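Local coordinates for protein JamJ (Lyngbya majuscula, PDB 5DOZ) that binds NADPH as an enoyl reductase of a polyketide synthase and probably uses it in forming a cyclopropane ring, at residues 118-124 and 286-292; 168-172 and 194-199. All coordinates share one frame; numbering follows the deposited sequence.

Contact 1 of 2, residues 118-124 and 286-292; sequences NNLVAKP and QLYYQIW
V121 lies over one face of the W292 indole, in a CH-pi contact that puts CB 3.8 Å from the centroid of the five-membered ring. CG1 of V121 reaches on to CB of W292. P124 meets the six-membered ring of the same indole at its edge, CG lying in the ring plane 3.5 Å from CZ2. The tryptophan CG stands anti to the backbone N (chi1 -173°), which carries the indole off helix 287-293 to lie against V121 and P124.

A water bridge adds a polar link. Water 1 donates to the carbonyl O of N118 and accepts from the backbone N of Y289 at 2.8 Å, tying N118 to the first turn of the helix. Beside it the Y288 ring turns its edge to that same O of N118, with CD2 3.6 Å away, and to ND2 of N119, whose hydrogen bond goes to I103 O. F281 stacks on the Y288 ring.

Without the indole, as with an alanine here, V121 and P124 would probably face a gap, and the strand would meet the helix mainly near Y288. The join therefore rests mainly on apolar packing round the indole, with polar links at least partly borne by water.

Contact 2 of 2, residues 168-172 and 194-199; sequences GQAAI and LREQGI
Q169 and Q197 join two neighbouring helices, 166-177 and 191-198, through a pair of side-chain amides with an apolar patch beside it. The helices lie in the nucleotide-binding part of the chain, where strands 157-160, 181-186 and 201-204 are neighbours in a parallel sheet. The short segments run in nearly the same direction, 22° apart, but their axes stay 12.5 Å from each other, so long side chains have to bridge the gap.

The two glutamines do so by a reciprocal pair of hydrogen bonds. NE2 of Q197 donates to OE1 of Q169 at 2.8 Å, tilted out of the carbonyl plane and rather bent. The return bond, from NE2 of Q169 to OE1 of Q197 at 2.9 Å, lies in the carbonyl plane on a lone pair and is somewhat straighter, 154° at the hydrogen. The amide planes are turned 43° against each other, so the pair is twisted rather than flat. The Q169 side chain bends at chi2, whereas Q197 is extended beyond CG, and the two side chains meet roughly at a right angle. A163 O also accepts from NE2 of Q169, which restrains the rotation of that amide and, through the pair, probably that of Q197.

Next to the amides, CD1 of I172 reaches CD1 of I199 at 3.8 Å, the two side chains crossing nearly perpendicular, and lies more loosely against CD2 of L194, 4.3 Å away. I199 also packs on A184 and L194 on T186, both of strand 181-186, which draws the patch down onto the sheet. Two roughly parallel helices separated in sequence by one strand, 181-186, are what successive right-handed beta-alpha-beta crossovers of a Rossmann fold produce, here close to the bound NADPH.

Overall arrangement
Along the chain contact 2 is nested within the long loop closed by contact 1, in the order 118-124, 168-172, 194-199, 286-292. Their centres lie 25 Å apart and their nearest atoms about 10 Å, without touching. Contact 1 sets strand 120-122 of the mixed sheet, in the GroES-like part, against helix 287-293, which comes after the parallel sheet, beyond helix 277-283; contact 2 stays within the Rossmann part. Helix 136-149 touches both, meeting Y288 and I291 of contact 1's helix and A170 and A171 of helix 166-177 in contact 2. Both contacts come near NADPH, their side chains about 8 Å (Y288) and 6 Å (L194) from it, consistent with a cofactor held between the two parts.

Contact 1 of 2, residues 118-124 and 286-292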
ATOM      1  N   ASN A 118      -0.772 -14.696  11.593  1.00 25.36           N
ATOM      2  CA  ASN A 118       0.239 -13.627  11.544  1.00 25.34           C
ATOM      3  C   ASN A 118      -0.087 -12.587  10.467  1.00 25.27           C
ATOM      4  O   ASN A 118       0.496 -11.500  10.436  1.00 25.43           O
ATOM      5  CB  ASN A 118       1.642 -14.209  11.309  1.00 25.71           C
ATOM      6  CG  ASN A 118       2.209 -14.925  12.539  1.00 26.06           C
ATOM      7  OD1 ASN A 118       2.174 -14.405  13.658  1.00 26.28           O
ATOM      8  ND2 ASN A 118       2.762 -16.109  12.325  1.00 26.04           N
ATOM      9  N   ASN A 119      -1.028 -12.929   9.590  1.00 25.27           N
ATOM     10  CA  ASN A 119      -1.507 -12.008   8.566  1.00 25.37           C
ATOM     11  C   ASN A 119      -2.748 -11.219   8.992  1.00 25.61           C
ATOM     12  O   ASN A 119      -3.352 -10.513   8.187  1.00 25.53           O
ATOM     13  CB  ASN A 119      -1.744 -12.760   7.253  1.00 25.37           C
ATOM     14  CG  ASN A 119      -0.448 -13.184   6.587  1.00 25.55           C
ATOM     15  OD1 ASN A 119       0.232 -14.107   7.046  1.00 25.69           O
ATOM     16  ND2 ASN A 119      -0.085 -12.499   5.510  1.00 25.46           N
ATOM     17  N   LEU A 120      -3.101 -11.316  10.271  1.00 26.02           N
ATOM     18  CA  LEU A 120      -4.311 -10.676  10.789  1.00 26.61           C
ATOM     19  C   LEU A 120      -4.017  -9.705  11.924  1.00 27.03           C
ATOM     20  O   LEU A 120      -3.183  -9.971  12.785  1.00 26.84           O
ATOM     21  CB  LEU A 120      -5.302 -11.735  11.293  1.00 26.45           C
ATOM     22  CG  LEU A 120      -5.771 -12.853  10.355  1.00 26.26           C
ATOM     23  CD1 LEU A 120      -6.630 -13.831  11.140  1.00 26.52           C
ATOM     24  CD2 LEU A 120      -6.551 -12.296   9.173  1.00 26.11           C
ATOM     25  N   VAL A 121      -4.715  -8.577  11.922  1.00 27.48           N
ATOM     26  CA  VAL A 121      -4.691  -7.675  13.070  1.00 28.03           C
ATOM     27  C   VAL A 121      -6.126  -7.331  13.450  1.00 28.33           C
ATOM     28  O   VAL A 121      -7.040  -7.471  12.633  1.00 27.98           O
ATOM     29  CB  VAL A 121      -3.844  -6.395  12.824  1.00 28.17           C
ATOM     30  CG1 VAL A 121      -2.380  -6.741  12.600  1.00 27.89           C
ATOM     31  CG2 VAL A 121      -4.383  -5.584  11.657  1.00 28.22           C
ATOM     32  N   ALA A 122      -6.321  -6.905  14.694  1.00 29.11           N
ATOM     33  CA  ALA A 122      -7.644  -6.511  15.179  1.00 29.95           C
ATOM     34  C   ALA A 122      -8.090  -5.214  14.529  1.00 30.53           C
ATOM     35  O   ALA A 122      -7.296  -4.282  14.388  1.00 30.53           O
ATOM     36  CB  ALA A 122      -7.630  -6.362  16.695  1.00 30.24           C
ATOM     37  N   LYS A 123      -9.354  -5.162  14.119  1.00 31.31           N
ATOM     38  CA  LYS A 123      -9.944  -3.912  13.657  1.00 32.31           C
ATOM     39  C   LYS A 123     -10.151  -2.978  14.851  1.00 32.98           C
ATOM     40  O   LYS A 123     -10.622  -3.418  15.905  1.00 32.40           O
ATOM     41  CB  LYS A 123     -11.282  -4.159  12.951  1.00 32.85           C
ATOM     42  CG  LYS A 123     -11.843  -2.923  12.250  1.00 33.66           C
ATOM     43  CD  LYS A 123     -13.266  -3.116  11.747  1.00 33.95           C
ATOM     44  CE  LYS A 123     -14.295  -2.549  12.718  1.00 34.91           C
ATOM     45  NZ  LYS A 123     -14.481  -3.382  13.936  1.00 35.55           N
ATOM     46  N   PRO A 124      -9.786  -1.689  14.695  1.00 33.78           N
ATOM     47  CA  PRO A 124     -10.128  -0.683  15.704  1.00 34.39           C
ATOM     48  C   PRO A 124     -11.644  -0.560  15.816  1.00 34.75           C
ATOM     49  O   PRO A 124     -12.311  -0.230  14.835  1.00 35.40           O
ATOM     50  CB  PRO A 124      -9.528   0.607  15.137  1.00 34.43           C
ATOM     51  CG  PRO A 124      -8.498   0.165  14.162  1.00 34.11           C
ATOM     52  CD  PRO A 124      -9.029  -1.104  13.575  1.00 33.69           C
ATOM     53  N   GLN A 286       6.538 -11.476  12.378  1.00 33.37           N
ATOM     54  CA  GLN A 286       5.988 -10.629  13.441  1.00 32.98           C
ATOM     55  C   GLN A 286       5.762  -9.183  12.993  1.00 31.58           C
ATOM     56  O   GLN A 286       5.071  -8.423  13.678  1.00 31.19           O
ATOM     57  CB  GLN A 286       6.901 -10.639  14.682  1.00 34.50           C
ATOM     58  CG  GLN A 286       6.995 -11.977  15.409  1.00 35.96           C
ATOM     59  CD  GLN A 286       5.642 -12.538  15.804  1.00 36.45           C
ATOM     60  OE1 GLN A 286       4.852 -11.881  16.491  1.00 37.26           O
ATOM     61  NE2 GLN A 286       5.365 -13.761  15.371  1.00 37.00           N
ATOM     62  N   LEU A 287       6.343  -8.814  11.849  1.00 30.16           N
ATOM     63  CA  LEU A 287       6.331  -7.424  11.365  1.00 29.09           C
ATOM     64  C   LEU A 287       4.975  -6.721  11.409  1.00 27.99           C
ATOM     65  O   LEU A 287       4.896  -5.567  11.842  1.00 27.71           O
ATOM     66  CB  LEU A 287       6.916  -7.320   9.953  1.00 29.08           C
ATOM     67  CG  LEU A 287       6.909  -5.896   9.377  1.00 29.25           C
ATOM     68  CD1 LEU A 287       8.043  -5.052   9.964  1.00 29.53           C
ATOM     69  CD2 LEU A 287       6.959  -5.918   7.858  1.00 28.45           C
ATOM     70  N   TYR A 288       3.920  -7.400  10.951  1.00 27.16           N
ATOM     71  CA  TYR A 288       2.578  -6.810  10.963  1.00 26.70           C
ATOM     72  C   TYR A 288       2.096  -6.546  12.390  1.00 27.46           C
ATOM     73  O   TYR A 288       1.552  -5.480  12.677  1.00 27.46           O
ATOM     74  CB  TYR A 288       1.560  -7.657  10.175  1.00 25.90           C
ATOM     75  CG  TYR A 288       1.884  -7.832   8.695  1.00 25.38           C
ATOM     76  CD1 TYR A 288       2.541  -6.828   7.974  1.00 25.10           C
ATOM     77  CD2 TYR A 288       1.518  -8.992   8.016  1.00 25.02           C
ATOM     78  CE1 TYR A 288       2.836  -6.988   6.627  1.00 24.95           C
ATOM     79  CE2 TYR A 288       1.803  -9.155   6.667  1.00 24.95           C
ATOM     80  CZ  TYR A 288       2.465  -8.151   5.979  1.00 24.95           C
ATOM     81  OH  TYR A 288       2.763  -8.310   4.639  1.00 24.91           O
ATOM     82  N   TYR A 289       2.314  -7.514  13.278  1.00 28.50           N
ATOM     83  CA  TYR A 289       1.969  -7.369  14.692  1.00 29.58           C
ATOM     84  C   TYR A 289       2.644  -6.138  15.308  1.00 29.81           C
ATOM     85  O   TYR A 289       1.981  -5.308  15.933  1.00 30.24           O
ATOM     86  CB  TYR A 289       2.336  -8.649  15.467  1.00 30.50           C
ATOM     87  CG  TYR A 289       2.206  -8.555  16.975  1.00 31.55           C
ATOM     88  CD1 TYR A 289       0.977  -8.756  17.603  1.00 32.28           C
ATOM     89  CD2 TYR A 289       3.317  -8.294  17.777  1.00 32.38           C
ATOM     90  CE1 TYR A 289       0.854  -8.685  18.987  1.00 33.09           C
ATOM     91  CE2 TYR A 289       3.206  -8.219  19.159  1.00 33.33           C
ATOM     92  CZ  TYR A 289       1.970  -8.412  19.760  1.00 33.78           C
ATOM     93  OH  TYR A 289       1.849  -8.339  21.134  1.00 34.87           O
ATOM     94  N   GLN A 290       3.953  -6.016  15.119  1.00 29.68           N
ATOM     95  CA  GLN A 290       4.699  -4.909  15.707  1.00 29.92           C
ATOM     96  C   GLN A 290       4.238  -3.544  15.197  1.00 29.29           C
ATOM     97  O   GLN A 290       3.939  -2.656  15.996  1.00 29.58           O
ATOM     98  CB  GLN A 290       6.210  -5.086  15.522  1.00 30.57           C
ATOM     99  CG  GLN A 290       6.870  -5.927  16.612  1.00 32.10           C
ATOM    100  CD  GLN A 290       6.772  -5.316  18.009  1.00 32.71           C
ATOM    101  OE1 GLN A 290       6.666  -4.094  18.173  1.00 32.89           O
ATOM    102  NE2 GLN A 290       6.816  -6.171  19.026  1.00 33.15           N
ATOM    103  N   ILE A 291       4.169  -3.382  13.878  1.00 28.50           N
ATOM    104  CA  ILE A 291       3.719  -2.120  13.284  1.00 27.82           C
ATOM    105  C   ILE A 291       2.348  -1.733  13.833  1.00 28.28           C
ATOM    106  O   ILE A 291       2.145  -0.592  14.249  1.00 28.12           O
ATOM    107  CB  ILE A 291       3.702  -2.166  11.736  1.00 26.77           C
ATOM    108  CG1 ILE A 291       5.133  -2.223  11.189  1.00 26.59           C
ATOM    109  CG2 ILE A 291       2.957  -0.962  11.152  1.00 26.03           C
ATOM    110  CD1 ILE A 291       5.218  -2.410   9.687  1.00 26.10           C
ATOM    111  N   TRP A 292       1.427  -2.694  13.863  1.00 28.84           N
ATOM    112  CA  TRP A 292       0.059  -2.419  14.298  1.00 29.90           C
ATOM    113  C   TRP A 292      -0.021  -1.992  15.756  1.00 30.65           C
ATOM    114  O   TRP A 292      -0.808  -1.113  16.100  1.00 30.79           O
ATOM    115  CB  TRP A 292      -0.863  -3.612  14.034  1.00 30.17           C
ATOM    116  CG  TRP A 292      -2.296  -3.300  14.319  1.00 31.11           C
ATOM    117  CD1 TRP A 292      -3.115  -3.943  15.196  1.00 31.66           C
ATOM    118  CD2 TRP A 292      -3.072  -2.236  13.747  1.00 31.62           C
ATOM    119  NE1 TRP A 292      -4.360  -3.362  15.194  1.00 32.29           N
ATOM    120  CE2 TRP A 292      -4.358  -2.309  14.316  1.00 32.07           C
ATOM    121  CE3 TRP A 292      -2.801  -1.228  12.807  1.00 31.59           C
ATOM    122  CZ2 TRP A 292      -5.380  -1.417  13.974  1.00 32.44           C
ATOM    123  CZ3 TRP A 292      -3.817  -0.340  12.466  1.00 31.79           C
ATOM    124  CH2 TRP A 292      -5.090  -0.442  13.047  1.00 32.21           C
TER
HETATM  125  O   HOH W   1       2.782 -10.057  12.208  1.00 27.62           O

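Contact 2 of 2, residues 168-172 and 194-199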
ATOM      1  N   GLY A 168       0.619   7.235  -0.503  1.00 22.55           N
ATOM      2  CA  GLY A 168       1.024   8.625  -0.336  1.00 22.60           C
ATOM      3  C   GLY A 168       0.155   9.350   0.672  1.00 22.95           C
ATOM      4  O   GLY A 168       0.656  10.139   1.479  1.00 23.21           O
ATOM      5  N   GLN A 169      -1.146   9.071   0.630  1.00 22.83           N
ATOM      6  CA  GLN A 169      -2.099   9.660   1.572  1.00 23.26           C
ATOM      7  C   GLN A 169      -1.831   9.251   3.020  1.00 23.53           C
ATOM      8  O   GLN A 169      -1.968  10.068   3.935  1.00 23.82           O
ATOM      9  CB  GLN A 169      -3.540   9.315   1.168  1.00 23.06           C
ATOM     10  CG  GLN A 169      -4.064  10.153   0.011  1.00 23.13           C
ATOM     11  CD  GLN A 169      -4.444  11.551   0.445  1.00 23.52           C
ATOM     12  OE1 GLN A 169      -5.395  11.733   1.194  1.00 23.96           O
ATOM     13  NE2 GLN A 169      -3.699  12.546  -0.017  1.00 23.75           N
ATOM     14  N   ALA A 170      -1.450   7.991   3.229  1.00 23.48           N
ATOM     15  CA  ALA A 170      -1.111   7.523   4.575  1.00 23.77           C
ATOM     16  C   ALA A 170       0.168   8.194   5.073  1.00 24.19           C
ATOM     17  O   ALA A 170       0.224   8.684   6.204  1.00 24.54           O
ATOM     18  CB  ALA A 170      -0.980   6.010   4.603  1.00 23.45           C
ATOM     19  N   ALA A 171       1.181   8.234   4.208  1.00 24.23           N
ATOM     20  CA  ALA A 171       2.452   8.878   4.519  1.00 24.70           C
ATOM     21  C   ALA A 171       2.264  10.355   4.890  1.00 25.37           C
ATOM     22  O   ALA A 171       2.919  10.845   5.802  1.00 25.80           O
ATOM     23  CB  ALA A 171       3.424   8.724   3.354  1.00 24.40           C
ATOM     24  N   ILE A 172       1.370  11.049   4.184  1.00 25.63           N
ATOM     25  CA  ILE A 172       0.984  12.410   4.542  1.00 26.37           C
ATOM     26  C   ILE A 172       0.546  12.464   6.007  1.00 26.90           C
ATOM     27  O   ILE A 172       1.147  13.176   6.801  1.00 27.26           O
ATOM     28  CB  ILE A 172      -0.131  12.964   3.622  1.00 26.20           C
ATOM     29  CG1 ILE A 172       0.446  13.359   2.261  1.00 26.06           C
ATOM     30  CG2 ILE A 172      -0.814  14.171   4.258  1.00 26.61           C
ATOM     31  CD1 ILE A 172      -0.606  13.583   1.193  1.00 26.13           C
ATOM     32  N   LEU A 194      -5.302  18.445  -1.968  1.00 37.37           N
ATOM     33  CA  LEU A 194      -4.117  18.226  -1.134  1.00 37.16           C
ATOM     34  C   LEU A 194      -3.684  19.500  -0.394  1.00 38.06           C
ATOM     35  O   LEU A 194      -3.234  19.442   0.751  1.00 38.13           O
ATOM     36  CB  LEU A 194      -2.970  17.618  -1.948  1.00 36.31           C
ATOM     37  CG  LEU A 194      -2.977  16.082  -2.035  1.00 35.84           C
ATOM     38  CD1 LEU A 194      -4.078  15.554  -2.949  1.00 35.58           C
ATOM     39  CD2 LEU A 194      -1.621  15.558  -2.483  1.00 35.15           C
ATOM     40  N   ARG A 195      -3.831  20.646  -1.050  1.00 38.60           N
ATOM     41  CA  ARG A 195      -3.630  21.934  -0.395  1.00 39.96           C
ATOM     42  C   ARG A 195      -4.624  22.073   0.765  1.00 40.17           C
ATOM     43  O   ARG A 195      -4.251  22.475   1.869  1.00 40.40           O
ATOM     44  CB  ARG A 195      -3.793  23.065  -1.411  1.00 40.89           C
ATOM     45  CG  ARG A 195      -2.808  24.211  -1.258  1.00 42.47           C
ATOM     46  CD  ARG A 195      -2.192  24.602  -2.596  1.00 42.91           C
ATOM     47  NE  ARG A 195      -3.188  24.712  -3.663  1.00 43.97           N
ATOM     48  CZ  ARG A 195      -2.919  24.624  -4.964  1.00 43.94           C
ATOM     49  NH1 ARG A 195      -1.677  24.414  -5.390  1.00 43.75           N
ATOM     50  NH2 ARG A 195      -3.903  24.737  -5.844  1.00 43.81           N
ATOM     51  N   GLU A 196      -5.874  21.686   0.512  1.00 40.00           N
ATOM     52  CA  GLU A 196      -6.947  21.711   1.514  1.00 40.45           C
ATOM     53  C   GLU A 196      -6.831  20.627   2.597  1.00 40.08           C
ATOM     54  O   GLU A 196      -7.549  20.667   3.601  1.00 40.37           O
ATOM     55  CB  GLU A 196      -8.317  21.636   0.827  1.00 41.01           C
ATOM     56  CG  GLU A 196      -8.711  22.925   0.110  1.00 42.55           C
ATOM     57  CD  GLU A 196      -9.805  22.740  -0.932  1.00 43.42           C
ATOM     58  OE1 GLU A 196     -10.558  21.743  -0.860  1.00 43.24           O
ATOM     59  OE2 GLU A 196      -9.915  23.605  -1.831  1.00 44.02           O
ATOM     60  N   GLN A 197      -5.932  19.666   2.396  1.00 39.37           N
ATOM     61  CA  GLN A 197      -5.667  18.638   3.407  1.00 39.08           C
ATOM     62  C   GLN A 197      -4.749  19.154   4.521  1.00 39.48           C
ATOM     63  O   GLN A 197      -4.717  18.589   5.614  1.00 39.27           O
ATOM     64  CB  GLN A 197      -5.109  17.358   2.770  1.00 37.90           C
ATOM     65  CG  GLN A 197      -6.186  16.443   2.193  1.00 37.29           C
ATOM     66  CD  GLN A 197      -5.649  15.144   1.605  1.00 36.88           C
ATOM     67  OE1 GLN A 197      -4.436  14.919   1.540  1.00 36.24           O
ATOM     68  NE2 GLN A 197      -6.563  14.276   1.170  1.00 36.19           N
ATOM     69  N   GLY A 198      -4.019  20.232   4.236  1.00 40.02           N
ATOM     70  CA  GLY A 198      -3.134  20.859   5.212  1.00 41.20           C
ATOM     71  C   GLY A 198      -1.683  20.887   4.775  1.00 42.40           C
ATOM     72  O   GLY A 198      -0.778  20.861   5.611  1.00 42.48           O
ATOM     73  N   ILE A 199      -1.463  20.951   3.461  1.00 42.80           N
ATOM     74  CA  ILE A 199      -0.117  20.884   2.888  1.00 43.11           C
ATOM     75  C   ILE A 199       0.271  22.209   2.233  1.00 44.50           C
ATOM     76  O   ILE A 199      -0.377  22.659   1.285  1.00 44.17           O
ATOM     77  CB  ILE A 199       0.006  19.729   1.865  1.00 42.31           C
ATOM     78  CG1 ILE A 199      -0.492  18.412   2.478  1.00 41.71           C
ATOM     79  CG2 ILE A 199       1.444  19.599   1.368  1.00 41.28           C
ATOM     80  CD1 ILE A 199      -0.869  17.355   1.460  1.00 41.55           C
TER